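Local coordinates for biogenic amine-binding protein (Rhodnius prolixus, PDB 4GE1) that binds biogenic amines such as serotonin and norepinephrine as a salivary lipocalin of a blood-feeding insect, here holding tryptamine in its barrel, at residues A[12-16]-A[17-21]; A[76-79]-A[80-83]; A[114-117]-A[118-122]. All blocks are in the same frame, centred on the assembly; numbering follows the deposited sequence.

How the contacts relate
All three contacts are local, each made within one short continuous stretch of chain, and together they compare three ways of turning a lipocalin chain. Contact 1 and contact 3 are partly buried and touch each other, the hydroxyl of Tyr117 probably bonding to the backbone of Asn15; contact 2 is a surface turn that meets contact 1 through Phe82. Contacts 2 and 3 belong to the same antiparallel sheet, yet their nearest atoms stay about 10 Å apart. Chemistry follows place: a side-chain cap and aromatic rings around the short helix 16-19, one aspartate bracing a strand end in 76-83, and a dense polar network in the hairpin 114-122.

Contact 1. Residues A[12-16]-A[17-21]; sequences KDFNK and DNFFT
With CG anti to the backbone N in Phe14 (chi1 -160°) and in Phe19 (chi1 -171°), the two rings swing together on one flank of the turn, and CZ of Phe14 comes to rest over one face of the Phe19 ring, displaced toward its rim, 3.6 Å from Phe19 CG. The planes are inclined at 48°, so the pair is neither a parallel stack nor an edge-to-face contact. Phe20 joins from the next position: its CE1 meets the edge of the Phe14 ring at CE2, 3.9 Å away, while CD1 of Phe19 sits above the centre of the Phe20 ring.

On the polar flank, Asn15 is the N-cap of helix 16-19. Its OD1 accepts from Asn18 N at 3.0 Å, with the donor standing well above the carbonyl plane, and the Asn15 and Asn18 amides lie nearly parallel, stacked on each other. Lys16 O is gripped twice, by Phe19 N at 3.0 Å and, much straighter, by Phe20 N at 2.9 Å.

Outside the turn, Tyr112 meets the Phe19 ring edge-to-face and His48 does the same with Phe20, seating the aromatic flank at the barrel. The chemistry is thus divided: the cap satisfies a backbone N-H at the start of the helix, while the three phenylalanines bury the opposite flank, with the side chain of Phe20 about 7 Å from the bound tryptamine.

Contact 2. Residues A[76-79]-A[80-83]; sequences FAKV and SDFD
Asp81 reaches back to the end of the strand it follows, its OD2 accepting from Lys78 N at 3.3 Å. The torsion that makes this possible sets CG beside its own backbone N and anti to the carbonyl carbon (chi1 -75°), which turns the carboxylate toward the residues preceding the turn. Lys78 N comes in from above the carboxylate plane, 42° out of it. The same two residues are joined a second time, because Asp81 N donates to Lys78 O at 2.8 Å, so Lys78 has both its N-H and its carbonyl engaged by one aspartate.

Phe82 lays one edge of its ring beside the turn in a similar first torsion (chi1 -77°). Lys78 O lies at the ring edge, in its plane, 3.6 Å from Phe82 CD1, and Val79 O approaches the same carbon obliquely. Phe82 N adds a weak bond to Val79 O, making 78-81 and 79-82 two overlapping beta turns.

The pair of turns closes strand 69-78 and starts the connection to strand 88-96. Backbone bonds of Ala77 and Val79 tie its first half to Ile56 and Gly54, at and just before the start of strand 55-64. Beyond it, the Phe82 ring stacks on Tyr89 of strand 88-96, a residue of the tryptamine pocket, and Lys16, in the short helix 16-19, makes a cation-pi contact with that phenylalanine.

Contact 3. Residues A[114-117]-A[118-122]; sequences DTDY and SKYSV
Backbone pairing joins the two arms of the hairpin: Val122 N donates to Asp114 O at 2.8 Å in an antiparallel hydrogen-bonded pair, followed by the non-hydrogen-bonded pair of Thr115 with Ser121, and Asp116 N donates to Tyr120 O.

Side-chain bonds to backbone close the turn. Asp116 CG sits between its own N and carbonyl carbon (chi1 69°), which points OD1 into the bend, where it accepts from Lys119 N and Tyr120 N, both at 2.9 Å and from opposite faces of its plane. Tyr120 O takes a second bond from Thr115 OG1 at 2.7 Å, and that hydroxyl accepts from Tyr117 N, an ST turn.

Between side chains, the Tyr120 hydroxyl donates to Asp114 OD2 at 2.6 Å, from above the carboxylate plane; OD2 lies at the ring edge, in plane. In packing, Asp116 CG is 3.3 Å from Tyr120 CD2, the planes at 45°, and the backbone N of Asp116 lies over one ring face toward the rim.

The hairpin joins strands 102-115 and 120-127. Asp114, Tyr120 and Val122 face helix 150-159; Thr115 and Ser121 turn the other way, against Phe19 of helix 16-19, with Ser121 OG bonded to Gln139, a residue of the tryptamine pocket on strand 130-140.

Contact 1. Residues A[12-16]-A[17-21]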
ATOM      1  N   LYS A  12       3.635 -15.450  -8.055  1.00 69.32           N
ATOM      2  CA  LYS A  12       3.844 -16.812  -7.576  1.00 78.23           C
ATOM      3  C   LYS A  12       5.115 -16.887  -6.743  1.00 75.24           C
ATOM      4  O   LYS A  12       6.077 -16.167  -7.000  1.00 68.32           O
ATOM      5  CB  LYS A  12       3.945 -17.787  -8.747  1.00 91.29           C
ATOM      6  CG  LYS A  12       2.834 -18.820  -8.790  1.00 98.18           C
ATOM      7  CD  LYS A  12       3.276 -20.078  -9.523  1.00104.72           C
ATOM      8  CE  LYS A  12       3.699 -19.780 -10.955  1.00108.00           C
ATOM      9  NZ  LYS A  12       4.044 -21.028 -11.696  1.00115.21           N
ATOM     10  N   ASP A  13       5.116 -17.764  -5.745  1.00 82.42           N
ATOM     11  CA  ASP A  13       6.275 -17.922  -4.867  1.00 81.12           C
ATOM     12  C   ASP A  13       6.678 -16.587  -4.227  1.00 76.90           C
ATOM     13  O   ASP A  13       7.776 -16.076  -4.448  1.00 76.12           O
ATOM     14  CB  ASP A  13       7.446 -18.542  -5.634  1.00 79.53           C
ATOM     15  CG  ASP A  13       7.032 -19.771  -6.433  1.00 77.42           C
ATOM     16  OD1 ASP A  13       7.004 -20.883  -5.859  1.00 74.28           O
ATOM     17  OD2 ASP A  13       6.734 -19.618  -7.637  1.00 72.49           O
ATOM     18  N   PHE A  14       5.769 -16.038  -3.430  1.00 69.05           N
ATOM     19  CA  PHE A  14       5.974 -14.757  -2.763  1.00 64.81           C
ATOM     20  C   PHE A  14       6.945 -14.913  -1.597  1.00 61.23           C
ATOM     21  O   PHE A  14       6.680 -15.662  -0.652  1.00 64.34           O
ATOM     22  CB  PHE A  14       4.625 -14.230  -2.268  1.00 60.95           C
ATOM     23  CG  PHE A  14       4.597 -12.749  -1.987  1.00 54.41           C
ATOM     24  CD1 PHE A  14       4.901 -11.830  -2.979  1.00 55.16           C
ATOM     25  CD2 PHE A  14       4.223 -12.279  -0.743  1.00 47.10           C
ATOM     26  CE1 PHE A  14       4.853 -10.461  -2.727  1.00 49.05           C
ATOM     27  CE2 PHE A  14       4.169 -10.908  -0.481  1.00 53.38           C
ATOM     28  CZ  PHE A  14       4.486 -10.001  -1.477  1.00 38.54           C
ATOM     29  N   ASN A  15       8.078 -14.220  -1.672  1.00 59.43           N
ATOM     30  CA  ASN A  15       9.063 -14.249  -0.594  1.00 52.69           C
ATOM     31  C   ASN A  15       8.762 -13.176   0.451  1.00 51.56           C
ATOM     32  O   ASN A  15       9.172 -12.022   0.316  1.00 52.11           O
ATOM     33  CB  ASN A  15      10.480 -14.078  -1.145  1.00 53.19           C
ATOM     34  CG  ASN A  15      11.553 -14.376  -0.104  1.00 64.03           C
ATOM     35  OD1 ASN A  15      11.431 -14.002   1.064  1.00 66.55           O
ATOM     36  ND2 ASN A  15      12.604 -15.065  -0.527  1.00 64.51           N
ATOM     37  N   LYS A  16       8.035 -13.568   1.491  1.00 48.63           N
ATOM     38  CA  LYS A  16       7.588 -12.634   2.510  1.00 50.44           C
ATOM     39  C   LYS A  16       8.759 -11.955   3.210  1.00 56.63           C
ATOM     40  O   LYS A  16       8.750 -10.744   3.418  1.00 52.93           O
ATOM     41  CB  LYS A  16       6.703 -13.353   3.529  1.00 48.96           C
ATOM     42  CG  LYS A  16       5.493 -14.039   2.912  1.00 53.75           C
ATOM     43  CD  LYS A  16       4.543 -14.540   3.988  1.00 56.22           C
ATOM     44  CE  LYS A  16       3.571 -15.561   3.434  1.00 56.45           C
ATOM     45  NZ  LYS A  16       4.282 -16.735   2.856  1.00 59.32           N
ATOM     46  N   ASP A  17       9.767 -12.745   3.567  1.00 58.21           N
ATOM     47  CA  ASP A  17      10.935 -12.228   4.266  1.00 57.04           C
ATOM     48  C   ASP A  17      11.575 -11.062   3.519  1.00 53.57           C
ATOM     49  O   ASP A  17      11.952 -10.065   4.130  1.00 57.10           O
ATOM     50  CB  ASP A  17      11.966 -13.341   4.483  1.00 64.91           C
ATOM     51  CG  ASP A  17      11.471 -14.422   5.423  1.00 74.90           C
ATOM     52  OD1 ASP A  17      10.787 -14.085   6.410  1.00 71.36           O
ATOM     53  OD2 ASP A  17      11.767 -15.611   5.176  1.00 90.80           O
ATOM     54  N   ASN A  18      11.695 -11.195   2.200  1.00 55.56           N
ATOM     55  CA  ASN A  18      12.333 -10.174   1.369  1.00 46.36           C
ATOM     56  C   ASN A  18      11.408  -9.013   1.024  1.00 44.55           C
ATOM     57  O   ASN A  18      11.858  -7.975   0.539  1.00 44.78           O
ATOM     58  CB  ASN A  18      12.852 -10.782   0.064  1.00 50.88           C
ATOM     59  CG  ASN A  18      14.033 -11.710   0.274  1.00 65.94           C
ATOM     60  OD1 ASN A  18      14.754 -11.611   1.266  1.00 62.75           O
ATOM     61  ND2 ASN A  18      14.244 -12.616  -0.675  1.00 74.62           N
ATOM     62  N   PHE A  19      10.112  -9.190   1.241  1.00 44.66           N
ATOM     63  CA  PHE A  19       9.171  -8.143   0.870  1.00 44.42           C
ATOM     64  C   PHE A  19       8.804  -7.262   2.058  1.00 42.68           C
ATOM     65  O   PHE A  19       8.888  -6.033   1.980  1.00 42.49           O
ATOM     66  CB  PHE A  19       7.912  -8.726   0.222  1.00 41.75           C
ATOM     67  CG  PHE A  19       7.006  -7.680  -0.382  1.00 42.92           C
ATOM     68  CD1 PHE A  19       5.969  -7.132   0.354  1.00 35.52           C
ATOM     69  CD2 PHE A  19       7.198  -7.242  -1.688  1.00 39.40           C
ATOM     70  CE1 PHE A  19       5.132  -6.165  -0.203  1.00 39.02           C
ATOM     71  CE2 PHE A  19       6.371  -6.284  -2.246  1.00 33.58           C
ATOM     72  CZ  PHE A  19       5.339  -5.743  -1.502  1.00 34.90           C
ATOM     73  N   PHE A  20       8.392  -7.891   3.151  1.00 35.89           N
ATOM     74  CA  PHE A  20       7.948  -7.149   4.325  1.00 39.28           C
ATOM     75  C   PHE A  20       9.116  -6.694   5.209  1.00 46.67           C
ATOM     76  O   PHE A  20       9.243  -7.097   6.369  1.00 44.18           O
ATOM     77  CB  PHE A  20       6.946  -7.973   5.125  1.00 44.17           C
ATOM     78  CG  PHE A  20       5.678  -8.269   4.380  1.00 44.27           C
ATOM     79  CD1 PHE A  20       5.413  -9.549   3.917  1.00 35.79           C
ATOM     80  CD2 PHE A  20       4.759  -7.258   4.126  1.00 36.61           C
ATOM     81  CE1 PHE A  20       4.243  -9.826   3.232  1.00 30.53           C
ATOM     82  CE2 PHE A  20       3.586  -7.523   3.441  1.00 44.08           C
ATOM     83  CZ  PHE A  20       3.324  -8.812   2.993  1.00 32.26           C
ATOM     84  N   THR A  21       9.969  -5.852   4.640  1.00 44.98           N
ATOM     85  CA  THR A  21      11.036  -5.218   5.395  1.00 45.37           C
ATOM     86  C   THR A  21      11.330  -3.863   4.769  1.00 43.24           C
ATOM     87  O   THR A  21      11.147  -3.680   3.569  1.00 47.23           O
ATOM     88  CB  THR A  21      12.313  -6.067   5.414  1.00 43.38           C
ATOM     89  OG1 THR A  21      13.329  -5.374   6.145  1.00 46.43           O
ATOM     90  CG2 THR A  21      12.809  -6.316   4.003  1.00 46.84           C
TER

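Contact 2. Residues A[76-79]-A[80-83]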
ATOM      1  N   PHE A  76      -2.811  -4.986   9.715  1.00 37.04           N
ATOM      2  CA  PHE A  76      -2.372  -6.111  10.528  1.00 39.99           C
ATOM      3  C   PHE A  76      -2.760  -7.399   9.816  1.00 44.98           C
ATOM      4  O   PHE A  76      -3.915  -7.566   9.406  1.00 42.50           O
ATOM      5  CB  PHE A  76      -3.055  -6.102  11.894  1.00 42.98           C
ATOM      6  CG  PHE A  76      -2.889  -4.823  12.656  1.00 43.24           C
ATOM      7  CD1 PHE A  76      -3.731  -3.747  12.423  1.00 38.25           C
ATOM      8  CD2 PHE A  76      -1.910  -4.706  13.633  1.00 41.30           C
ATOM      9  CE1 PHE A  76      -3.592  -2.566  13.140  1.00 37.70           C
ATOM     10  CE2 PHE A  76      -1.758  -3.530  14.354  1.00 41.87           C
ATOM     11  CZ  PHE A  76      -2.600  -2.455  14.107  1.00 38.95           C
ATOM     12  N   ALA A  77      -1.802  -8.305   9.668  1.00 37.52           N
ATOM     13  CA  ALA A  77      -2.086  -9.617   9.101  1.00 39.31           C
ATOM     14  C   ALA A  77      -1.205 -10.661   9.754  1.00 42.36           C
ATOM     15  O   ALA A  77      -0.336 -10.338  10.574  1.00 40.08           O
ATOM     16  CB  ALA A  77      -1.871  -9.615   7.602  1.00 31.37           C
ATOM     17  N   LYS A  78      -1.450 -11.912   9.390  1.00 44.38           N
ATOM     18  CA  LYS A  78      -0.634 -13.023   9.838  1.00 53.71           C
ATOM     19  C   LYS A  78      -0.287 -13.863   8.626  1.00 49.84           C
ATOM     20  O   LYS A  78      -0.987 -13.823   7.616  1.00 47.72           O
ATOM     21  CB  LYS A  78      -1.374 -13.860  10.882  1.00 62.94           C
ATOM     22  CG  LYS A  78      -1.804 -13.065  12.106  1.00 68.65           C
ATOM     23  CD  LYS A  78      -2.499 -13.935  13.143  1.00 73.38           C
ATOM     24  CE  LYS A  78      -1.509 -14.539  14.119  1.00 76.39           C
ATOM     25  NZ  LYS A  78      -2.212 -15.215  15.245  1.00 88.94           N
ATOM     26  N   VAL A  79       0.800 -14.614   8.736  1.00 44.07           N
ATOM     27  CA  VAL A  79       1.280 -15.451   7.649  1.00 47.68           C
ATOM     28  C   VAL A  79       0.202 -16.417   7.162  1.00 53.67           C
ATOM     29  O   VAL A  79       0.184 -16.791   5.989  1.00 64.79           O
ATOM     30  CB  VAL A  79       2.552 -16.236   8.074  1.00 56.19           C
ATOM     31  CG1 VAL A  79       2.895 -17.325   7.063  1.00 62.27           C
ATOM     32  CG2 VAL A  79       3.713 -15.287   8.245  1.00 48.54           C
ATOM     33  N   SER A  80      -0.700 -16.810   8.056  1.00 45.37           N
ATOM     34  CA  SER A  80      -1.733 -17.781   7.699  1.00 53.60           C
ATOM     35  C   SER A  80      -2.910 -17.112   6.992  1.00 55.62           C
ATOM     36  O   SER A  80      -3.907 -17.763   6.690  1.00 58.53           O
ATOM     37  CB  SER A  80      -2.211 -18.555   8.930  1.00 58.24           C
ATOM     38  OG  SER A  80      -2.744 -17.678   9.905  1.00 66.54           O
ATOM     39  N   ASP A  81      -2.788 -15.809   6.741  1.00 54.62           N
ATOM     40  CA  ASP A  81      -3.796 -15.058   5.986  1.00 55.96           C
ATOM     41  C   ASP A  81      -3.428 -14.965   4.509  1.00 48.42           C
ATOM     42  O   ASP A  81      -4.144 -14.358   3.725  1.00 56.92           O
ATOM     43  CB  ASP A  81      -3.960 -13.642   6.546  1.00 56.40           C
ATOM     44  CG  ASP A  81      -4.739 -13.611   7.843  1.00 62.67           C
ATOM     45  OD1 ASP A  81      -5.546 -14.533   8.078  1.00 65.80           O
ATOM     46  OD2 ASP A  81      -4.545 -12.656   8.626  1.00 64.49           O
ATOM     47  N   PHE A  82      -2.300 -15.562   4.144  1.00 55.16           N
ATOM     48  CA  PHE A  82      -1.827 -15.557   2.766  1.00 51.49           C
ATOM     49  C   PHE A  82      -2.350 -16.748   1.985  1.00 58.48           C
ATOM     50  O   PHE A  82      -2.629 -17.809   2.552  1.00 59.09           O
ATOM     51  CB  PHE A  82      -0.300 -15.550   2.724  1.00 54.54           C
ATOM     52  CG  PHE A  82       0.293 -14.216   3.008  1.00 52.99           C
ATOM     53  CD1 PHE A  82       0.251 -13.685   4.289  1.00 45.28           C
ATOM     54  CD2 PHE A  82       0.876 -13.478   1.993  1.00 52.35           C
ATOM     55  CE1 PHE A  82       0.781 -12.436   4.552  1.00 45.11           C
ATOM     56  CE2 PHE A  82       1.413 -12.232   2.250  1.00 50.39           C
ATOM     57  CZ  PHE A  82       1.366 -11.712   3.531  1.00 48.35           C
ATOM     58  N   ASP A  83      -2.460 -16.565   0.675  1.00 57.47           N
ATOM     59  CA  ASP A  83      -3.018 -17.581  -0.202  1.00 63.71           C
ATOM     60  C   ASP A  83      -1.930 -18.510  -0.738  1.00 64.14           C
ATOM     61  O   ASP A  83      -1.403 -18.310  -1.832  1.00 66.69           O
ATOM     62  CB  ASP A  83      -3.786 -16.919  -1.351  1.00 64.07           C
ATOM     63  CG  ASP A  83      -4.470 -17.931  -2.248  1.00 74.16           C
ATOM     64  OD1 ASP A  83      -4.764 -19.046  -1.767  1.00 73.68           O
ATOM     65  OD2 ASP A  83      -4.709 -17.614  -3.432  1.00 77.12           O
TER

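Contact 3. Residues A[114-117]-A[118-122]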
ATOM      1  N   ASP A 114       2.886  -7.908  -9.193  1.00 50.24           N
ATOM      2  CA  ASP A 114       4.300  -8.121  -9.499  1.00 52.21           C
ATOM      3  C   ASP A 114       5.212  -7.351  -8.533  1.00 53.95           C
ATOM      4  O   ASP A 114       4.797  -6.356  -7.930  1.00 51.53           O
ATOM      5  CB  ASP A 114       4.603  -7.706 -10.940  1.00 56.50           C
ATOM      6  CG  ASP A 114       5.983  -8.147 -11.403  1.00 72.79           C
ATOM      7  OD1 ASP A 114       6.491  -9.170 -10.895  1.00 77.49           O
ATOM      8  OD2 ASP A 114       6.559  -7.475 -12.285  1.00 77.45           O
ATOM      9  N   THR A 115       6.453  -7.815  -8.397  1.00 47.31           N
ATOM     10  CA  THR A 115       7.459  -7.125  -7.591  1.00 46.70           C
ATOM     11  C   THR A 115       8.831  -7.759  -7.780  1.00 53.88           C
ATOM     12  O   THR A 115       8.940  -8.963  -8.013  1.00 57.41           O
ATOM     13  CB  THR A 115       7.124  -7.166  -6.094  1.00 46.61           C
ATOM     14  OG1 THR A 115       8.095  -6.403  -5.365  1.00 42.42           O
ATOM     15  CG2 THR A 115       7.132  -8.605  -5.587  1.00 48.03           C
ATOM     16  N   ASP A 116       9.880  -6.949  -7.683  1.00 56.80           N
ATOM     17  CA  ASP A 116      11.237  -7.477  -7.709  1.00 56.11           C
ATOM     18  C   ASP A 116      11.852  -7.348  -6.320  1.00 55.68           C
ATOM     19  O   ASP A 116      13.053  -7.556  -6.134  1.00 60.93           O
ATOM     20  CB  ASP A 116      12.090  -6.762  -8.760  1.00 60.85           C
ATOM     21  CG  ASP A 116      12.394  -5.323  -8.390  1.00 70.21           C
ATOM     22  OD1 ASP A 116      11.783  -4.804  -7.427  1.00 64.62           O
ATOM     23  OD2 ASP A 116      13.240  -4.706  -9.073  1.00 78.03           O
ATOM     24  N   TYR A 117      11.009  -6.994  -5.351  1.00 50.24           N
ATOM     25  CA  TYR A 117      11.392  -6.949  -3.937  1.00 46.29           C
ATOM     26  C   TYR A 117      12.256  -5.743  -3.537  1.00 52.10           C
ATOM     27  O   TYR A 117      11.995  -5.099  -2.513  1.00 50.40           O
ATOM     28  CB  TYR A 117      12.055  -8.269  -3.510  1.00 51.31           C
ATOM     29  CG  TYR A 117      11.153  -9.470  -3.698  1.00 62.50           C
ATOM     30  CD1 TYR A 117      10.243  -9.839  -2.714  1.00 60.25           C
ATOM     31  CD2 TYR A 117      11.195 -10.226  -4.869  1.00 64.75           C
ATOM     32  CE1 TYR A 117       9.408 -10.930  -2.883  1.00 61.37           C
ATOM     33  CE2 TYR A 117      10.359 -11.318  -5.052  1.00 60.65           C
ATOM     34  CZ  TYR A 117       9.468 -11.663  -4.054  1.00 60.77           C
ATOM     35  OH  TYR A 117       8.632 -12.741  -4.217  1.00 55.37           O
ATOM     36  N   SER A 118      13.276  -5.435  -4.334  1.00 53.93           N
ATOM     37  CA  SER A 118      14.245  -4.406  -3.952  1.00 53.83           C
ATOM     38  C   SER A 118      14.100  -3.087  -4.718  1.00 52.54           C
ATOM     39  O   SER A 118      14.894  -2.168  -4.528  1.00 46.06           O
ATOM     40  CB  SER A 118      15.688  -4.941  -4.037  1.00 45.03           C
ATOM     41  OG  SER A 118      16.064  -5.286  -5.361  1.00 56.81           O
ATOM     42  N   LYS A 119      13.085  -2.990  -5.572  1.00 50.76           N
ATOM     43  CA  LYS A 119      12.858  -1.761  -6.330  1.00 41.02           C
ATOM     44  C   LYS A 119      11.391  -1.353  -6.425  1.00 45.32           C
ATOM     45  O   LYS A 119      11.030  -0.234  -6.043  1.00 48.14           O
ATOM     46  CB  LYS A 119      13.452  -1.867  -7.733  1.00 42.69           C
ATOM     47  CG  LYS A 119      14.959  -1.739  -7.774  1.00 62.02           C
ATOM     48  CD  LYS A 119      15.469  -1.780  -9.199  1.00 68.81           C
ATOM     49  CE  LYS A 119      16.963  -1.532  -9.241  1.00 78.66           C
ATOM     50  NZ  LYS A 119      17.708  -2.519  -8.411  1.00 85.73           N
ATOM     51  N   TYR A 120      10.555  -2.256  -6.935  1.00 42.75           N
ATOM     52  CA  TYR A 120       9.171  -1.920  -7.248  1.00 37.55           C
ATOM     53  C   TYR A 120       8.195  -3.033  -6.887  1.00 35.43           C
ATOM     54  O   TYR A 120       8.561  -4.204  -6.814  1.00 43.69           O
ATOM     55  CB  TYR A 120       9.034  -1.623  -8.741  1.00 45.54           C
ATOM     56  CG  TYR A 120       8.978  -2.880  -9.595  1.00 48.82           C
ATOM     57  CD1 TYR A 120       7.758  -3.463  -9.944  1.00 49.10           C
ATOM     58  CD2 TYR A 120      10.144  -3.491 -10.039  1.00 44.08           C
ATOM     59  CE1 TYR A 120       7.707  -4.621 -10.720  1.00 44.14           C
ATOM     60  CE2 TYR A 120      10.105  -4.646 -10.815  1.00 48.18           C
ATOM     61  CZ  TYR A 120       8.884  -5.206 -11.151  1.00 51.51           C
ATOM     62  OH  TYR A 120       8.848  -6.349 -11.919  1.00 50.59           O
ATOM     63  N   SER A 121       6.944  -2.652  -6.679  1.00 39.46           N
ATOM     64  CA  SER A 121       5.855  -3.610  -6.584  1.00 39.87           C
ATOM     65  C   SER A 121       4.596  -2.978  -7.154  1.00 42.33           C
ATOM     66  O   SER A 121       4.434  -1.763  -7.119  1.00 49.22           O
ATOM     67  CB  SER A 121       5.625  -4.046  -5.138  1.00 38.07           C
ATOM     68  OG  SER A 121       5.277  -2.949  -4.316  1.00 33.26           O
ATOM     69  N   VAL A 122       3.710  -3.804  -7.689  1.00 42.01           N
ATOM     70  CA  VAL A 122       2.453  -3.316  -8.234  1.00 41.68           C
ATOM     71  C   VAL A 122       1.313  -4.044  -7.532  1.00 43.91           C
ATOM     72  O   VAL A 122       1.318  -5.270  -7.425  1.00 39.99           O
ATOM     73  CB  VAL A 122       2.402  -3.521  -9.746  1.00 43.54           C
ATOM     74  CG1 VAL A 122       1.080  -3.027 -10.306  1.00 47.50           C
ATOM     75  CG2 VAL A 122       3.585  -2.806 -10.399  1.00 33.92           C
TER